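Local coordinates for protein ribulose bisphosphate carboxylase (PDB 6HUN) that probably fixes carbon dioxide by adding it, with water, to ribulose 1,5-bisphosphate, giving two molecules of 3-phosphoglycerate in an archaeal AMP degradation pathway, at residues 151-156 / 371-376; 169-174 / 199-204; 324-329 / 375-380. One frame throughout, in Å; residues are numbered along the deposited sequence.

In the fold
All three contacts belong to the eight-stranded parallel barrel of the catalytic domain or to the loops at its N-terminal end. Contact 1 pairs the loop before helix 156-164 with the one before strand 377-380; contact 2 pairs the first two barrel strands, and contact 3 pairs the sixth and seventh. Along the chain both segments of contact 2 fall between the two of contact 1, while contacts 1 and 3 overlap at their second segments, sharing Pro-375 and Val-376. Their centres lie about 11 Å apart, against about 21 Å for contacts 1 and 2 and 13 Å for 2 and 3. Contacts 2 and 3 bring Lys-203 and His-328 to the active-site end of one barrel, beside a bound calcium ion.

Contact 1. Residues 151-156 / 371-376; sequences PGPNKG and SNIKPV
Two loops at the N-terminal end of the barrel meet here: 151-156 leads into helix 156-164, while the loop 371-376 leads into strand 377-380. Pro-153 is the wedge between them. Its CG reaches the carbonyl O of Lys-374 at 3.2 Å and, on crossing Val-376 at about a right angle, CG2 of that valine at 3.5 Å. Ring atom CD rests on CG2 of Ile-373, which chi1 of -55° sets anti to the backbone N. Lys-374, extended beyond CG, runs past Pro-153 O so that NZ bonds Asn-154 O at 3.0 Å, coming from above the carbonyl plane. A water ties the backbones together: it donates to Pro-151 O and, at 2.7 Å, to Pro-153 O, and accepts from Lys-374 N. Both glycines have positive phi and come close to the other loop; CA of Gly-156 is 3.1 Å from Pro-375 O, and CA of Gly-152 is 3.9 Å from CG2 of Ile-373. An alanine in place of Pro-153 would lose the CG and CD contacts with Ile-373 and Val-376 and would probably loosen the seam between the loops. Arg-320 takes up the carbonyls of Ile-373 and Lys-374, and Asp-325 OD1 accepts from the backbone N of both Lys-155 and Gly-156. The seam lies at the N-terminal end of the TIM barrel, against which helix 156-164 packs and from which the seventh strand sets out.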
ATOM      1  N   PRO A 151      -2.764 -18.283  -6.831  1.00 33.37           N
ATOM      2  CA  PRO A 151      -2.924 -18.812  -8.216  1.00 29.98           C
ATOM      3  C   PRO A 151      -1.682 -18.654  -9.051  1.00 29.89           C
ATOM      4  O   PRO A 151      -1.447 -19.456  -9.974  1.00 30.77           O
ATOM      5  CB  PRO A 151      -4.053 -17.956  -8.816  1.00 30.74           C
ATOM      6  CG  PRO A 151      -3.997 -16.665  -7.965  1.00 31.57           C
ATOM      7  CD  PRO A 151      -3.619 -17.111  -6.592  1.00 33.63           C
ATOM      8  N   GLY A 152      -0.907 -17.611  -8.765  1.00 28.74           N
ATOM      9  CA  GLY A 152       0.187 -17.206  -9.637  1.00 26.59           C
ATOM     10  C   GLY A 152      -0.346 -16.650 -10.942  1.00 27.24           C
ATOM     11  O   GLY A 152      -1.559 -16.417 -11.119  1.00 28.70           O
ATOM     12  N   PRO A 153       0.556 -16.384 -11.880  1.00 27.79           N
ATOM     13  CA  PRO A 153       0.144 -15.780 -13.146  1.00 25.11           C
ATOM     14  C   PRO A 153      -0.865 -16.664 -13.871  1.00 27.83           C
ATOM     15  O   PRO A 153      -0.811 -17.919 -13.807  1.00 30.44           O
ATOM     16  CB  PRO A 153       1.477 -15.654 -13.932  1.00 24.72           C
ATOM     17  CG  PRO A 153       2.573 -15.625 -12.854  1.00 24.76           C
ATOM     18  CD  PRO A 153       2.025 -16.519 -11.733  1.00 24.84           C
ATOM     19  N   ASN A 154      -1.814 -15.998 -14.542  1.00 26.95           N
ATOM     20  CA  ASN A 154      -2.823 -16.708 -15.350  1.00 30.98           C
ATOM     21  C   ASN A 154      -2.180 -17.249 -16.620  1.00 32.57           C
ATOM     22  O   ASN A 154      -2.459 -18.363 -17.070  1.00 32.97           O
ATOM     23  CB  ASN A 154      -3.935 -15.763 -15.748  1.00 28.66           C
ATOM     24  CG  ASN A 154      -5.142 -16.493 -16.368  1.00 32.62           C
ATOM     25  OD1 ASN A 154      -5.402 -17.625 -16.033  1.00 32.92           O
ATOM     26  ND2 ASN A 154      -5.887 -15.819 -17.239  1.00 34.85           N
ATOM     27  N   LYS A 155      -1.315 -16.441 -17.207  1.00 29.37           N
ATOM     28  CA  LYS A 155      -0.721 -16.740 -18.521  1.00 35.36           C
ATOM     29  C   LYS A 155       0.764 -17.017 -18.447  1.00 34.28           C
ATOM     30  O   LYS A 155       1.227 -18.008 -19.022  1.00 34.66           O
ATOM     31  CB  LYS A 155      -0.969 -15.588 -19.498  1.00 30.07           C
ATOM     32  CG  LYS A 155      -2.466 -15.367 -19.839  1.00 33.05           C
ATOM     33  CD  LYS A 155      -2.980 -16.531 -20.617  1.00 40.80           C
ATOM     34  CE  LYS A 155      -4.464 -16.355 -20.863  1.00 46.82           C
ATOM     35  NZ  LYS A 155      -4.849 -17.349 -21.873  1.00 49.75           N
ATOM     36  N   GLY A 156       1.484 -16.230 -17.685  1.00 32.31           N
ATOM     37  CA  GLY A 156       2.935 -16.352 -17.593  1.00 35.25           C
ATOM     38  C   GLY A 156       3.627 -15.960 -18.900  1.00 35.24           C
ATOM     39  O   GLY A 156       3.008 -15.509 -19.869  1.00 33.41           O
ATOM     40  N   SER A 371       6.863 -24.372  -7.375  1.00 41.94           N
ATOM     41  CA  SER A 371       5.984 -25.406  -7.904  1.00 44.51           C
ATOM     42  C   SER A 371       4.568 -24.862  -8.114  1.00 43.03           C
ATOM     43  O   SER A 371       4.022 -24.198  -7.221  1.00 45.36           O
ATOM     44  CB  SER A 371       5.977 -26.568  -6.915  1.00 47.84           C
ATOM     45  OG  SER A 371       5.792 -27.770  -7.596  1.00 57.53           O
ATOM     46  N   ASN A 372       4.023 -25.048  -9.326  1.00 43.72           N
ATOM     47  CA  ASN A 372       2.668 -24.606  -9.687  1.00 46.76           C
ATOM     48  C   ASN A 372       2.481 -23.078  -9.778  1.00 40.39           C
ATOM     49  O   ASN A 372       1.368 -22.576  -9.590  1.00 38.26           O
ATOM     50  CB  ASN A 372       1.633 -25.156  -8.700  1.00 45.05           C
ATOM     51  CG  ASN A 372       1.721 -26.657  -8.591  1.00 48.32           C
ATOM     52  OD1 ASN A 372       1.756 -27.213  -7.491  1.00 52.52           O
ATOM     53  ND2 ASN A 372       1.831 -27.316  -9.737  1.00 50.33           N
ATOM     54  N   ILE A 373       3.522 -22.289  -9.970  1.00 39.62           N
ATOM     55  CA  ILE A 373       3.367 -20.834 -10.115  1.00 34.15           C
ATOM     56  C   ILE A 373       4.130 -20.461 -11.396  1.00 28.05           C
ATOM     57  O   ILE A 373       5.330 -20.637 -11.447  1.00 30.79           O
ATOM     58  CB  ILE A 373       3.934 -20.053  -8.905  1.00 34.20           C
ATOM     59  CG1 ILE A 373       3.330 -20.495  -7.542  1.00 34.41           C
ATOM     60  CG2 ILE A 373       3.777 -18.537  -9.139  1.00 31.89           C
ATOM     61  CD1 ILE A 373       1.956 -20.061  -7.281  1.00 33.32           C
ATOM     62  N   LYS A 374       3.419 -19.965 -12.428  1.00 30.36           N
ATOM     63  CA  LYS A 374       4.053 -19.729 -13.727  1.00 29.64           C
ATOM     64  C   LYS A 374       5.058 -18.591 -13.600  1.00 31.34           C
ATOM     65  O   LYS A 374       4.937 -17.786 -12.681  1.00 28.65           O
ATOM     66  CB  LYS A 374       3.001 -19.308 -14.743  1.00 33.60           C
ATOM     67  CG  LYS A 374       2.099 -20.559 -15.228  1.00 36.56           C
ATOM     68  CD  LYS A 374       0.913 -20.108 -15.961  1.00 38.48           C
ATOM     69  CE  LYS A 374       0.176 -21.403 -16.550  1.00 51.35           C
ATOM     70  NZ  LYS A 374      -1.106 -21.017 -17.124  1.00 58.91           N
ATOM     71  N   PRO A 375       6.074 -18.566 -14.449  1.00 28.77           N
ATOM     72  CA  PRO A 375       7.011 -17.429 -14.464  1.00 29.62           C
ATOM     73  C   PRO A 375       6.376 -16.145 -14.984  1.00 31.29           C
ATOM     74  O   PRO A 375       5.428 -16.138 -15.765  1.00 32.67           O
ATOM     75  CB  PRO A 375       8.134 -17.898 -15.387  1.00 33.30           C
ATOM     76  CG  PRO A 375       7.481 -18.887 -16.285  1.00 36.01           C
ATOM     77  CD  PRO A 375       6.378 -19.580 -15.488  1.00 35.29           C
ATOM     78  N   VAL A 376       6.972 -15.040 -14.581  1.00 27.47           N
ATOM     79  CA  VAL A 376       6.500 -13.686 -14.866  1.00 25.02           C
ATOM     80  C   VAL A 376       7.462 -13.057 -15.886  1.00 26.00           C
ATOM     81  O   VAL A 376       8.659 -13.236 -15.752  1.00 26.34           O
ATOM     82  CB  VAL A 376       6.497 -12.869 -13.545  1.00 24.11           C
ATOM     83  CG1 VAL A 376       6.281 -11.413 -13.854  1.00 25.52           C
ATOM     84  CG2 VAL A 376       5.346 -13.463 -12.642  1.00 26.27           C
TER
HETATM   85  O   HOH W   1       0.476 -19.648 -12.186  1.00 30.73           O

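Contact 2. Residues 169-174 / 199-204; sequences RPILAT and IDLVKD
Strands 171-174 and 201-203 run parallel as the first two strands of the barrel, and a salt bridge fastens their N-terminal ends. Arg-169 and Asp-200 meet tip to tip in an end-on, bidentate pairing: NH1 reaches OD2 at 3.0 Å and NH2 reaches OD1 at 2.9 Å. Both bonds are almost straight, use the syn lone pairs and lie in the guanidinium plane, which is turned just 19° from the carboxylate. NH1 also donates to Pro-170 O, helping to fix the rotation of the guanidinium. OD2 spends its anti lone pair on the backbone N of Leu-172, at 2.8 Å, so this single oxygen holds two donors; together they would probably favour the charged carboxylate.

Farther along, Leu-172 O accepts from two amides, Leu-201 N at 3.1 Å in the carbonyl plane and Asp-200 N from above it. The ladder continues with Thr-174 N to Leu-201 O at 3.1 Å, then Lys-203 N to Thr-174 O at 3.0 Å. Thr-174 OG1, by contrast, is buried against CG1 and CG2 of Ile-199 and has no hydrogen-bond partner in the model. Lys-203, predicted to bind magnesium once carbamylated, is unmodified here, and its NZ donates to Gln-403 OE1.

Helix 184-196 makes the beta-alpha-beta crossover between the strands. Helix 156-164 meets the side carrying Ile-171 and Leu-201; on the other, helix 415-431 packs on Leu-172 and Ile-199, and helix 405-409 on Thr-174 and Ile-199. Strand 401-403 closes the barrel beside strand 171-174.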
ATOM      1  N   ARG A 169      11.945 -13.679 -29.403  1.00 45.05           N
ATOM      2  CA  ARG A 169      12.517 -12.367 -29.147  1.00 44.79           C
ATOM      3  C   ARG A 169      11.868 -11.706 -27.938  1.00 45.58           C
ATOM      4  O   ARG A 169      10.808 -12.137 -27.486  1.00 45.14           O
ATOM      5  CB  ARG A 169      12.368 -11.479 -30.379  1.00 51.81           C
ATOM      6  CG  ARG A 169      10.952 -11.124 -30.733  1.00 50.54           C
ATOM      7  CD  ARG A 169      10.949  -9.983 -31.696  1.00 49.60           C
ATOM      8  NE  ARG A 169       9.662  -9.762 -32.336  1.00 47.20           N
ATOM      9  CZ  ARG A 169       8.698  -9.018 -31.795  1.00 45.24           C
ATOM     10  NH1 ARG A 169       8.874  -8.441 -30.608  1.00 42.60           N
ATOM     11  NH2 ARG A 169       7.554  -8.858 -32.455  1.00 51.22           N
ATOM     12  N   PRO A 170      12.498 -10.657 -27.380  1.00 39.36           N
ATOM     13  CA  PRO A 170      11.812  -9.850 -26.365  1.00 38.45           C
ATOM     14  C   PRO A 170      10.580  -9.167 -26.939  1.00 43.71           C
ATOM     15  O   PRO A 170      10.526  -8.804 -28.115  1.00 44.01           O
ATOM     16  CB  PRO A 170      12.866  -8.801 -25.950  1.00 42.90           C
ATOM     17  CG  PRO A 170      14.171  -9.306 -26.434  1.00 43.00           C
ATOM     18  CD  PRO A 170      13.909 -10.207 -27.614  1.00 42.01           C
ATOM     19  N   ILE A 171       9.597  -8.941 -26.085  1.00 39.17           N
ATOM     20  CA  ILE A 171       8.419  -8.213 -26.524  1.00 42.46           C
ATOM     21  C   ILE A 171       8.641  -6.725 -26.266  1.00 37.78           C
ATOM     22  O   ILE A 171       9.251  -6.342 -25.268  1.00 39.30           O
ATOM     23  CB  ILE A 171       7.189  -8.782 -25.777  1.00 39.52           C
ATOM     24  CG1 ILE A 171       6.937 -10.226 -26.249  1.00 45.44           C
ATOM     25  CG2 ILE A 171       5.964  -7.858 -25.905  1.00 41.02           C
ATOM     26  CD1 ILE A 171       5.822 -10.898 -25.467  1.00 49.75           C
ATOM     27  N   LEU A 172       8.088  -5.871 -27.127  1.00 41.32           N
ATOM     28  CA  LEU A 172       8.277  -4.428 -27.042  1.00 38.79           C
ATOM     29  C   LEU A 172       6.990  -3.703 -26.660  1.00 42.91           C
ATOM     30  O   LEU A 172       5.919  -4.001 -27.195  1.00 40.84           O
ATOM     31  CB  LEU A 172       8.780  -3.887 -28.373  1.00 38.03           C
ATOM     32  CG  LEU A 172      10.041  -4.669 -28.812  1.00 43.07           C
ATOM     33  CD1 LEU A 172      10.331  -4.434 -30.287  1.00 45.31           C
ATOM     34  CD2 LEU A 172      11.228  -4.340 -27.928  1.00 38.89           C
ATOM     35  N   ALA A 173       7.119  -2.703 -25.783  1.00 40.22           N
ATOM     36  CA  ALA A 173       5.992  -1.881 -25.337  1.00 39.11           C
ATOM     37  C   ALA A 173       6.365  -0.402 -25.382  1.00 42.03           C
ATOM     38  O   ALA A 173       7.534  -0.047 -25.222  1.00 46.64           O
ATOM     39  CB  ALA A 173       5.585  -2.282 -23.912  1.00 32.80           C
ATOM     40  N   THR A 174       5.376   0.466 -25.622  1.00 40.16           N
ATOM     41  CA  THR A 174       5.575   1.920 -25.621  1.00 43.18           C
ATOM     42  C   THR A 174       4.415   2.615 -24.926  1.00 41.83           C
ATOM     43  O   THR A 174       3.264   2.348 -25.264  1.00 39.09           O
ATOM     44  CB  THR A 174       5.673   2.489 -27.037  1.00 48.26           C
ATOM     45  OG1 THR A 174       6.876   2.019 -27.635  1.00 42.53           O
ATOM     46  CG2 THR A 174       5.706   4.037 -27.013  1.00 50.43           C
ATOM     47  N   ILE A 199       5.921  -2.067 -32.824  1.00 47.00           N
ATOM     48  CA  ILE A 199       5.768  -2.270 -31.377  1.00 50.85           C
ATOM     49  C   ILE A 199       4.590  -3.221 -31.157  1.00 50.12           C
ATOM     50  O   ILE A 199       3.659  -3.283 -31.973  1.00 55.43           O
ATOM     51  CB  ILE A 199       5.622  -0.929 -30.637  1.00 48.09           C
ATOM     52  CG1 ILE A 199       6.898  -0.108 -30.780  1.00 54.83           C
ATOM     53  CG2 ILE A 199       5.270  -1.129 -29.118  1.00 43.48           C
ATOM     54  CD1 ILE A 199       8.161  -0.900 -30.648  1.00 55.88           C
ATOM     55  N   ASP A 200       4.695  -4.062 -30.125  1.00 46.55           N
ATOM     56  CA  ASP A 200       3.742  -5.144 -29.885  1.00 43.91           C
ATOM     57  C   ASP A 200       2.616  -4.696 -28.962  1.00 43.50           C
ATOM     58  O   ASP A 200       1.476  -5.115 -29.158  1.00 43.04           O
ATOM     59  CB  ASP A 200       4.443  -6.358 -29.265  1.00 40.12           C
ATOM     60  CG  ASP A 200       5.695  -6.763 -30.040  1.00 48.78           C
ATOM     61  OD1 ASP A 200       5.581  -7.121 -31.263  1.00 54.28           O
ATOM     62  OD2 ASP A 200       6.781  -6.704 -29.416  1.00 43.11           O
ATOM     63  N   LEU A 201       2.927  -3.846 -27.999  1.00 40.33           N
ATOM     64  CA  LEU A 201       1.978  -3.444 -26.949  1.00 39.73           C
ATOM     65  C   LEU A 201       2.009  -1.938 -26.801  1.00 43.83           C
ATOM     66  O   LEU A 201       3.088  -1.340 -26.701  1.00 45.15           O
ATOM     67  CB  LEU A 201       2.293  -4.095 -25.606  1.00 39.04           C
ATOM     68  CG  LEU A 201       2.284  -5.613 -25.572  1.00 38.66           C
ATOM     69  CD1 LEU A 201       2.995  -6.033 -24.311  1.00 33.22           C
ATOM     70  CD2 LEU A 201       0.858  -6.153 -25.554  1.00 41.29           C
ATOM     71  N   VAL A 202       0.822  -1.308 -26.805  1.00 36.32           N
ATOM     72  CA  VAL A 202       0.723   0.089 -26.417  1.00 41.73           C
ATOM     73  C   VAL A 202       0.287   0.104 -24.953  1.00 37.16           C
ATOM     74  O   VAL A 202      -0.498  -0.740 -24.525  1.00 38.20           O
ATOM     75  CB  VAL A 202      -0.240   0.869 -27.342  1.00 49.15           C
ATOM     76  CG1 VAL A 202      -1.510   0.117 -27.526  1.00 49.76           C
ATOM     77  CG2 VAL A 202      -0.506   2.278 -26.796  1.00 52.22           C
ATOM     78  N   LYS A 203       0.880   0.973 -24.172  1.00 36.08           N
ATOM     79  CA  LYS A 203       0.709   0.901 -22.718  1.00 36.38           C
ATOM     80  C   LYS A 203       0.223   2.223 -22.184  1.00 39.25           C
ATOM     81  O   LYS A 203       0.826   3.265 -22.446  1.00 38.97           O
ATOM     82  CB  LYS A 203       2.030   0.523 -22.054  1.00 39.91           C
ATOM     83  CG  LYS A 203       2.052   0.295 -20.528  1.00 37.82           C
ATOM     84  CD  LYS A 203       3.538   0.013 -20.207  1.00 37.55           C
ATOM     85  CE  LYS A 203       3.781  -0.263 -18.743  1.00 42.45           C
ATOM     86  NZ  LYS A 203       4.600   0.788 -18.035  1.00 42.95           N
ATOM     87  N   ASP A 204      -0.826   2.177 -21.358  1.00 37.25           N
ATOM     88  CA  ASP A 204      -1.248   3.378 -20.677  1.00 33.92           C
ATOM     89  C   ASP A 204      -0.207   3.758 -19.645  1.00 37.40           C
ATOM     90  O   ASP A 204       0.455   2.894 -19.064  1.00 33.78           O
ATOM     91  CB  ASP A 204      -2.567   3.123 -19.921  1.00 29.67           C
ATOM     92  CG  ASP A 204      -3.782   3.222 -20.784  1.00 38.08           C
ATOM     93  OD1 ASP A 204      -3.719   3.649 -22.004  1.00 39.79           O
ATOM     94  OD2 ASP A 204      -4.832   2.833 -20.218  1.00 40.10           O
TER

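Contact 3. Residues 324-329 / 375-380; sequences VDHVHV and PVFPVA
Strands 326-328 and 377-380, the sixth and seventh of the barrel, run parallel and interlock through small apolar bumps. CG1 of Val-376, anti to the backbone N, fits between Asp-325 O and CG1 of Val-327, 3.9 Å from the latter, while its CG2 comes up to Val-324 O. On the same side as Val-327, both methyls of Val-329 lie alongside the Pro-378 ring and touch its CB, the nearer being CG1 at 3.9 Å. Val-379 fills the hollow between two histidines: CG2, anti to its carbonyl carbon, meets CB of His-326, and CG1 meets CD2 of His-328. Beside it His-326 runs along Phe-377 in the same direction, CD2 to CB. His-328, with CG anti to the backbone N (chi1 -163°), has Val-379 O against one ring face, 3.7 Å from the plane.

The backbone ladder alternates: Phe-377 N to Asp-325 O at 2.9 Å, Val-327 N to Phe-377 O, then Val-379 N to Val-327 O. Ser-381 OG and the N of Gly-330 bond the two nitrogens of His-328, which is predicted to bind substrate. The backbone bonds thus set the register and apolar side chains fill the faces, while the two imidazole bonds probably hold His-328 in one orientation.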
ATOM      1  N   VAL A 324       0.359 -11.303 -11.171  1.00 22.15           N
ATOM      2  CA  VAL A 324       0.725 -10.534 -12.373  1.00 20.48           C
ATOM      3  C   VAL A 324       1.390 -11.457 -13.384  1.00 26.08           C
ATOM      4  O   VAL A 324       2.017 -12.473 -13.034  1.00 28.00           O
ATOM      5  CB  VAL A 324       1.622  -9.323 -12.032  1.00 22.98           C
ATOM      6  CG1 VAL A 324       0.958  -8.471 -10.860  1.00 20.47           C
ATOM      7  CG2 VAL A 324       2.973  -9.769 -11.647  1.00 21.47           C
ATOM      8  N   ASP A 325       1.227 -11.124 -14.667  1.00 22.82           N
ATOM      9  CA  ASP A 325       1.987 -11.801 -15.714  1.00 24.09           C
ATOM     10  C   ASP A 325       3.226 -11.028 -16.121  1.00 23.18           C
ATOM     11  O   ASP A 325       4.134 -11.607 -16.757  1.00 25.82           O
ATOM     12  CB  ASP A 325       1.144 -11.991 -16.952  1.00 25.48           C
ATOM     13  CG  ASP A 325      -0.058 -12.887 -16.681  1.00 27.89           C
ATOM     14  OD1 ASP A 325       0.158 -14.094 -16.542  1.00 31.25           O
ATOM     15  OD2 ASP A 325      -1.159 -12.343 -16.504  1.00 31.46           O
ATOM     16  N   HIS A 326       3.284  -9.726 -15.802  1.00 22.08           N
ATOM     17  CA  HIS A 326       4.439  -8.904 -16.115  1.00 22.60           C
ATOM     18  C   HIS A 326       4.719  -7.996 -14.918  1.00 25.28           C
ATOM     19  O   HIS A 326       3.792  -7.506 -14.280  1.00 23.11           O
ATOM     20  CB  HIS A 326       4.279  -7.922 -17.289  1.00 25.18           C
ATOM     21  CG  HIS A 326       3.492  -8.390 -18.465  1.00 27.92           C
ATOM     22  ND1 HIS A 326       2.852  -7.489 -19.292  1.00 33.17           N
ATOM     23  CD2 HIS A 326       3.314  -9.609 -19.023  1.00 31.17           C
ATOM     24  CE1 HIS A 326       2.312  -8.139 -20.318  1.00 36.49           C
ATOM     25  NE2 HIS A 326       2.570  -9.427 -20.172  1.00 32.96           N
ATOM     26  N   VAL A 327       5.992  -7.701 -14.653  1.00 23.54           N
ATOM     27  CA  VAL A 327       6.253  -6.762 -13.530  1.00 21.57           C
ATOM     28  C   VAL A 327       7.605  -6.088 -13.755  1.00 21.39           C
ATOM     29  O   VAL A 327       8.547  -6.686 -14.289  1.00 23.01           O
ATOM     30  CB  VAL A 327       6.194  -7.465 -12.148  1.00 26.07           C
ATOM     31  CG1 VAL A 327       7.444  -8.258 -11.884  1.00 22.38           C
ATOM     32  CG2 VAL A 327       6.080  -6.365 -10.985  1.00 26.48           C
ATOM     33  N   HIS A 328       7.698  -4.828 -13.377  1.00 21.06           N
ATOM     34  CA  HIS A 328       8.933  -4.095 -13.622  1.00 22.35           C
ATOM     35  C   HIS A 328       9.932  -4.459 -12.518  1.00 27.48           C
ATOM     36  O   HIS A 328       9.579  -4.444 -11.334  1.00 32.21           O
ATOM     37  CB  HIS A 328       8.621  -2.593 -13.612  1.00 24.95           C
ATOM     38  CG  HIS A 328       9.671  -1.737 -14.222  1.00 33.61           C
ATOM     39  ND1 HIS A 328      10.938  -1.626 -13.701  1.00 42.53           N
ATOM     40  CD2 HIS A 328       9.635  -0.925 -15.306  1.00 42.01           C
ATOM     41  CE1 HIS A 328      11.656  -0.798 -14.446  1.00 43.60           C
ATOM     42  NE2 HIS A 328      10.885  -0.353 -15.422  1.00 43.92           N
ATOM     43  N   VAL A 329      11.157  -4.764 -12.908  1.00 30.38           N
ATOM     44  CA  VAL A 329      12.206  -5.205 -11.998  1.00 36.56           C
ATOM     45  C   VAL A 329      13.234  -4.124 -11.734  1.00 45.86           C
ATOM     46  O   VAL A 329      14.262  -4.395 -11.065  1.00 41.66           O
ATOM     47  CB  VAL A 329      12.926  -6.462 -12.542  1.00 33.00           C
ATOM     48  CG1 VAL A 329      11.998  -7.631 -12.507  1.00 32.82           C
ATOM     49  CG2 VAL A 329      13.432  -6.261 -13.952  1.00 36.42           C
ATOM     50  N   PRO A 375       6.074 -18.566 -14.449  1.00 28.77           N
ATOM     51  CA  PRO A 375       7.011 -17.429 -14.464  1.00 29.62           C
ATOM     52  C   PRO A 375       6.376 -16.145 -14.984  1.00 31.29           C
ATOM     53  O   PRO A 375       5.428 -16.138 -15.765  1.00 32.67           O
ATOM     54  CB  PRO A 375       8.134 -17.898 -15.387  1.00 33.30           C
ATOM     55  CG  PRO A 375       7.481 -18.887 -16.285  1.00 36.01           C
ATOM     56  CD  PRO A 375       6.378 -19.580 -15.488  1.00 35.29           C
ATOM     57  N   VAL A 376       6.972 -15.040 -14.581  1.00 27.47           N
ATOM     58  CA  VAL A 376       6.500 -13.686 -14.866  1.00 25.02           C
ATOM     59  C   VAL A 376       7.462 -13.057 -15.886  1.00 26.00           C
ATOM     60  O   VAL A 376       8.659 -13.236 -15.752  1.00 26.34           O
ATOM     61  CB  VAL A 376       6.497 -12.869 -13.545  1.00 24.11           C
ATOM     62  CG1 VAL A 376       6.281 -11.413 -13.854  1.00 25.52           C
ATOM     63  CG2 VAL A 376       5.346 -13.463 -12.642  1.00 26.27           C
ATOM     64  N   PHE A 377       6.954 -12.213 -16.804  1.00 26.45           N
ATOM     65  CA  PHE A 377       7.822 -11.390 -17.687  1.00 27.38           C
ATOM     66  C   PHE A 377       8.410 -10.213 -16.917  1.00 26.65           C
ATOM     67  O   PHE A 377       7.666  -9.314 -16.522  1.00 25.92           O
ATOM     68  CB  PHE A 377       7.021 -10.820 -18.857  1.00 32.67           C
ATOM     69  CG  PHE A 377       7.214 -11.533 -20.172  1.00 29.83           C
ATOM     70  CD1 PHE A 377       8.503 -11.679 -20.757  1.00 34.53           C
ATOM     71  CD2 PHE A 377       6.115 -12.040 -20.842  1.00 30.80           C
ATOM     72  CE1 PHE A 377       8.681 -12.333 -21.994  1.00 35.73           C
ATOM     73  CE2 PHE A 377       6.278 -12.700 -22.046  1.00 32.85           C
ATOM     74  CZ  PHE A 377       7.536 -12.870 -22.621  1.00 35.19           C
ATOM     75  N   PRO A 378       9.720 -10.126 -16.754  1.00 27.03           N
ATOM     76  CA  PRO A 378      10.310  -8.897 -16.226  1.00 26.76           C
ATOM     77  C   PRO A 378      10.176  -7.829 -17.290  1.00 29.59           C
ATOM     78  O   PRO A 378      10.303  -8.104 -18.499  1.00 32.58           O
ATOM     79  CB  PRO A 378      11.795  -9.255 -16.004  1.00 35.09           C
ATOM     80  CG  PRO A 378      11.887 -10.706 -16.162  1.00 33.02           C
ATOM     81  CD  PRO A 378      10.711 -11.188 -17.001  1.00 32.51           C
ATOM     82  N   VAL A 379       9.953  -6.608 -16.836  1.00 27.30           N
ATOM     83  CA  VAL A 379       9.864  -5.457 -17.720  1.00 28.30           C
ATOM     84  C   VAL A 379      11.090  -4.583 -17.501  1.00 33.88           C
ATOM     85  O   VAL A 379      11.418  -4.238 -16.359  1.00 30.52           O
ATOM     86  CB  VAL A 379       8.566  -4.688 -17.456  1.00 32.67           C
ATOM     87  CG1 VAL A 379       8.553  -3.383 -18.258  1.00 32.89           C
ATOM     88  CG2 VAL A 379       7.366  -5.640 -17.721  1.00 27.17           C
ATOM     89  N   ALA A 380      11.782  -4.267 -18.592  1.00 33.40           N
ATOM     90  CA  ALA A 380      12.942  -3.379 -18.528  1.00 38.77           C
ATOM     91  C   ALA A 380      12.573  -2.020 -19.107  1.00 37.78           C
ATOM     92  O   ALA A 380      11.835  -1.923 -20.096  1.00 38.52           O
ATOM     93  CB  ALA A 380      14.116  -3.986 -19.291  1.00 39.10           C
TER